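PDB 3JS9: nucleoside diphosphate kinase family protein from Babesia bovis, which probably catalyses the transfer of a terminal phosphate between nucleoside triphosphates and diphosphates, with magnesium as cofactor, as other nucleoside diphosphate kinases do. Local coordinates for residues C80-G85 with L137-E142. Sequence-based numbering, arbitrary orientation.
Sequences CMIWEG and LWFTPE
F139 turns the edge of its ring to the backbone of C80 and M81 in strand 78-85. The leading atom is CZ, 3.6 Å from CB of C80 and 3.4 Å from the carbonyl O of the same residue; that oxygen lies at the ring edge, in its plane. Further round the rim, CE1 comes 3.8 Å from the backbone N of M81, again in the plane of the ring. I82 works on the next corner: its CG1, anti to the carbonyl carbon (chi1 -67°), sits 3.7 Å from F139 CD1 and approaches the ring obliquely, while its CD1 also touches F139 CD1. The two side chains run alongside one another, pointing opposite ways.

This is how the end of helix 128-138 is packed onto the antiparallel sheet of the ferredoxin-like alpha/beta sandwich of this family, in which 78-85 is an inner strand between 39-46 and 10-16. F139 is the first residue past the helix, and both it and W138 direct CB toward the strand. W138, the last helical residue, makes the lighter contact: CE3 of its indole stands 4.0 Å from SG of C80. The sulfur is 5.0 Å from the centroid of the six-membered ring and 54° off its normal, an oblique sulfur-aromatic contact. The indole also stacks on Y13 and meets H56, and the W138 side chain lies about 6 Å from that of H123, the predicted phosphohistidine.

Beyond F139 the two segments part. T140, P141 and E142 carry the chain away towards solvent, with P141 and E142 exposed, whereas the strand runs on to the partly exposed E84, whose OE2 forms a salt bridge with R11.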
ATOM      1  N   CYS A  80      16.179  15.730   5.691  1.00 17.56           N
ATOM      2  CA  CYS A  80      15.628  16.871   6.429  1.00 17.38           C
ATOM      3  C   CYS A  80      14.392  17.400   5.764  1.00 18.31           C
ATOM      4  O   CYS A  80      14.374  17.528   4.539  1.00 19.27           O
ATOM      5  CB  CYS A  80      16.632  18.025   6.468  1.00 17.07           C
ATOM      6  SG  CYS A  80      18.334  17.598   6.951  1.00 17.78           S
ATOM      7  N   MET A  81      13.385  17.768   6.569  1.00 18.54           N
ATOM      8  CA  MET A  81      12.120  18.339   6.074  1.00 18.46           C
ATOM      9  C   MET A  81      11.596  19.381   7.026  1.00 18.19           C
ATOM     10  O   MET A  81      11.871  19.307   8.227  1.00 18.70           O
ATOM     11  CB  MET A  81      11.029  17.262   5.932  1.00 18.06           C
ATOM     12  CG  MET A  81      11.338  16.202   4.871  1.00 18.35           C
ATOM     13  SD  MET A  81      10.281  14.781   5.146  1.00 21.95           S
ATOM     14  CE  MET A  81      11.200  13.825   6.402  1.00 17.58           C
ATOM     15  N   ILE A  82      10.855  20.353   6.492  1.00 17.82           N
ATOM     16  CA  ILE A  82       9.996  21.217   7.312  1.00 17.56           C
ATOM     17  C   ILE A  82       8.588  21.091   6.742  1.00 17.12           C
ATOM     18  O   ILE A  82       8.412  21.145   5.535  1.00 17.44           O
ATOM     19  CB  ILE A  82      10.396  22.697   7.254  1.00 17.15           C
ATOM     20  CG1 ILE A  82      11.745  22.915   7.915  1.00 17.21           C
ATOM     21  CG2 ILE A  82       9.297  23.614   7.884  1.00 16.30           C
ATOM     22  CD1 ILE A  82      12.232  24.402   7.800  1.00 15.51           C
ATOM     23  N   TRP A  83       7.610  20.929   7.625  1.00 16.92           N
ATOM     24  CA  TRP A  83       6.213  20.782   7.267  1.00 16.73           C
ATOM     25  C   TRP A  83       5.383  21.841   7.975  1.00 17.49           C
ATOM     26  O   TRP A  83       5.635  22.155   9.138  1.00 17.06           O
ATOM     27  CB  TRP A  83       5.723  19.387   7.653  1.00 16.28           C
ATOM     28  CG  TRP A  83       6.272  18.312   6.797  1.00 14.45           C
ATOM     29  CD1 TRP A  83       7.420  17.590   7.010  1.00 13.58           C
ATOM     30  CD2 TRP A  83       5.717  17.836   5.569  1.00 12.29           C
ATOM     31  NE1 TRP A  83       7.600  16.689   5.992  1.00 11.99           N
ATOM     32  CE2 TRP A  83       6.579  16.830   5.083  1.00 10.89           C
ATOM     33  CE3 TRP A  83       4.578  18.173   4.822  1.00 10.67           C
ATOM     34  CZ2 TRP A  83       6.331  16.141   3.893  1.00  9.48           C
ATOM     35  CZ3 TRP A  83       4.333  17.488   3.632  1.00 11.86           C
ATOM     36  CH2 TRP A  83       5.206  16.475   3.183  1.00  8.32           C
ATOM     37  N   GLU A  84       4.357  22.338   7.283  1.00 18.51           N
ATOM     38  CA  GLU A  84       3.573  23.460   7.746  1.00 19.58           C
ATOM     39  C   GLU A  84       2.107  23.101   7.920  1.00 19.69           C
ATOM     40  O   GLU A  84       1.555  22.351   7.113  1.00 20.56           O
ATOM     41  CB  GLU A  84       3.720  24.624   6.755  1.00 19.98           C
ATOM     42  CG  GLU A  84       2.864  25.838   7.051  1.00 22.78           C
ATOM     43  CD  GLU A  84       3.168  26.989   6.130  1.00 29.43           C
ATOM     44  OE1 GLU A  84       2.386  27.234   5.183  1.00 30.57           O
ATOM     45  OE2 GLU A  84       4.200  27.662   6.357  1.00 33.78           O
ATOM     46  N   GLY A  85       1.465  23.651   8.953  1.00 19.22           N
ATOM     47  CA  GLY A  85       0.010  23.516   9.103  1.00 19.21           C
ATOM     48  C   GLY A  85      -0.467  23.886  10.502  1.00 19.44           C
ATOM     49  O   GLY A  85       0.350  24.097  11.389  1.00 19.81           O
ATOM     50  N   LEU A 137      17.949  26.206  12.161  1.00 19.91           N
ATOM     51  CA  LEU A 137      19.238  25.521  12.260  1.00 19.95           C
ATOM     52  C   LEU A 137      19.566  24.589  11.077  1.00 19.87           C
ATOM     53  O   LEU A 137      20.691  24.564  10.606  1.00 20.00           O
ATOM     54  CB  LEU A 137      19.313  24.734  13.569  1.00 20.15           C
ATOM     55  CG  LEU A 137      20.498  23.778  13.768  1.00 19.95           C
ATOM     56  CD1 LEU A 137      21.813  24.552  13.884  1.00 19.78           C
ATOM     57  CD2 LEU A 137      20.294  22.917  14.988  1.00 17.85           C
ATOM     58  N   TRP A 138      18.596  23.813  10.599  1.00 19.99           N
ATOM     59  CA  TRP A 138      18.886  22.803   9.562  1.00 19.88           C
ATOM     60  C   TRP A 138      18.751  23.326   8.110  1.00 20.23           C
ATOM     61  O   TRP A 138      19.309  22.759   7.157  1.00 19.71           O
ATOM     62  CB  TRP A 138      18.020  21.564   9.792  1.00 18.91           C
ATOM     63  CG  TRP A 138      18.407  20.793  11.015  1.00 17.75           C
ATOM     64  CD1 TRP A 138      17.921  20.956  12.296  1.00 15.00           C
ATOM     65  CD2 TRP A 138      19.392  19.743  11.088  1.00 14.96           C
ATOM     66  NE1 TRP A 138      18.520  20.042  13.140  1.00 15.33           N
ATOM     67  CE2 TRP A 138      19.422  19.292  12.424  1.00 15.10           C
ATOM     68  CE3 TRP A 138      20.204  19.107  10.140  1.00 14.15           C
ATOM     69  CZ2 TRP A 138      20.246  18.246  12.834  1.00 16.74           C
ATOM     70  CZ3 TRP A 138      21.014  18.057  10.540  1.00 15.00           C
ATOM     71  CH2 TRP A 138      21.046  17.645  11.884  1.00 17.16           C
ATOM     72  N   PHE A 139      18.022  24.420   7.960  1.00 20.60           N
ATOM     73  CA  PHE A 139      17.725  24.972   6.644  1.00 21.47           C
ATOM     74  C   PHE A 139      18.057  26.455   6.587  1.00 21.98           C
ATOM     75  O   PHE A 139      17.648  27.221   7.467  1.00 23.08           O
ATOM     76  CB  PHE A 139      16.234  24.796   6.351  1.00 20.30           C
ATOM     77  CG  PHE A 139      15.852  23.406   5.884  1.00 21.09           C
ATOM     78  CD1 PHE A 139      15.217  22.511   6.745  1.00 19.99           C
ATOM     79  CD2 PHE A 139      16.087  23.002   4.565  1.00 19.71           C
ATOM     80  CE1 PHE A 139      14.856  21.247   6.295  1.00 18.96           C
ATOM     81  CE2 PHE A 139      15.702  21.741   4.122  1.00 17.45           C
ATOM     82  CZ  PHE A 139      15.098  20.871   4.982  1.00 15.45           C
ATOM     83  N   THR A 140      18.764  26.880   5.557  1.00 22.40           N
ATOM     84  CA  THR A 140      18.976  28.316   5.365  1.00 23.70           C
ATOM     85  C   THR A 140      17.657  28.853   4.839  1.00 23.88           C
ATOM     86  O   THR A 140      16.906  28.117   4.225  1.00 24.46           O
ATOM     87  CB  THR A 140      20.129  28.610   4.360  1.00 23.70           C
ATOM     88  OG1 THR A 140      19.746  28.171   3.050  1.00 26.75           O
ATOM     89  CG2 THR A 140      21.383  27.872   4.733  1.00 24.02           C
ATOM     90  N   PRO A 141      17.367  30.140   5.056  1.00 24.58           N
ATOM     91  CA  PRO A 141      16.088  30.722   4.549  1.00 24.24           C
ATOM     92  C   PRO A 141      15.844  30.682   3.023  1.00 24.35           C
ATOM     93  O   PRO A 141      14.705  30.726   2.598  1.00 24.93           O
ATOM     94  CB  PRO A 141      16.135  32.183   5.039  1.00 24.58           C
ATOM     95  CG  PRO A 141      17.564  32.440   5.427  1.00 24.10           C
ATOM     96  CD  PRO A 141      18.194  31.122   5.788  1.00 24.06           C
ATOM     97  N   GLU A 142      16.878  30.598   2.197  1.00 24.69           N
ATOM     98  CA  GLU A 142      16.668  30.465   0.752  1.00 25.40           C
ATOM     99  C   GLU A 142      16.169  29.052   0.376  1.00 24.79           C
ATOM    100  O   GLU A 142      15.770  28.801  -0.764  1.00 25.19           O
ATOM    101  CB  GLU A 142      17.938  30.834  -0.035  1.00 26.19           C
ATOM    102  CG  GLU A 142      19.249  30.277   0.552  1.00 32.20           C
ATOM    103  CD  GLU A 142      19.889  31.160   1.705  1.00 40.13           C
ATOM    104  OE1 GLU A 142      19.243  32.078   2.285  1.00 41.29           O
ATOM    105  OE2 GLU A 142      21.086  30.931   2.024  1.00 44.39           O
TER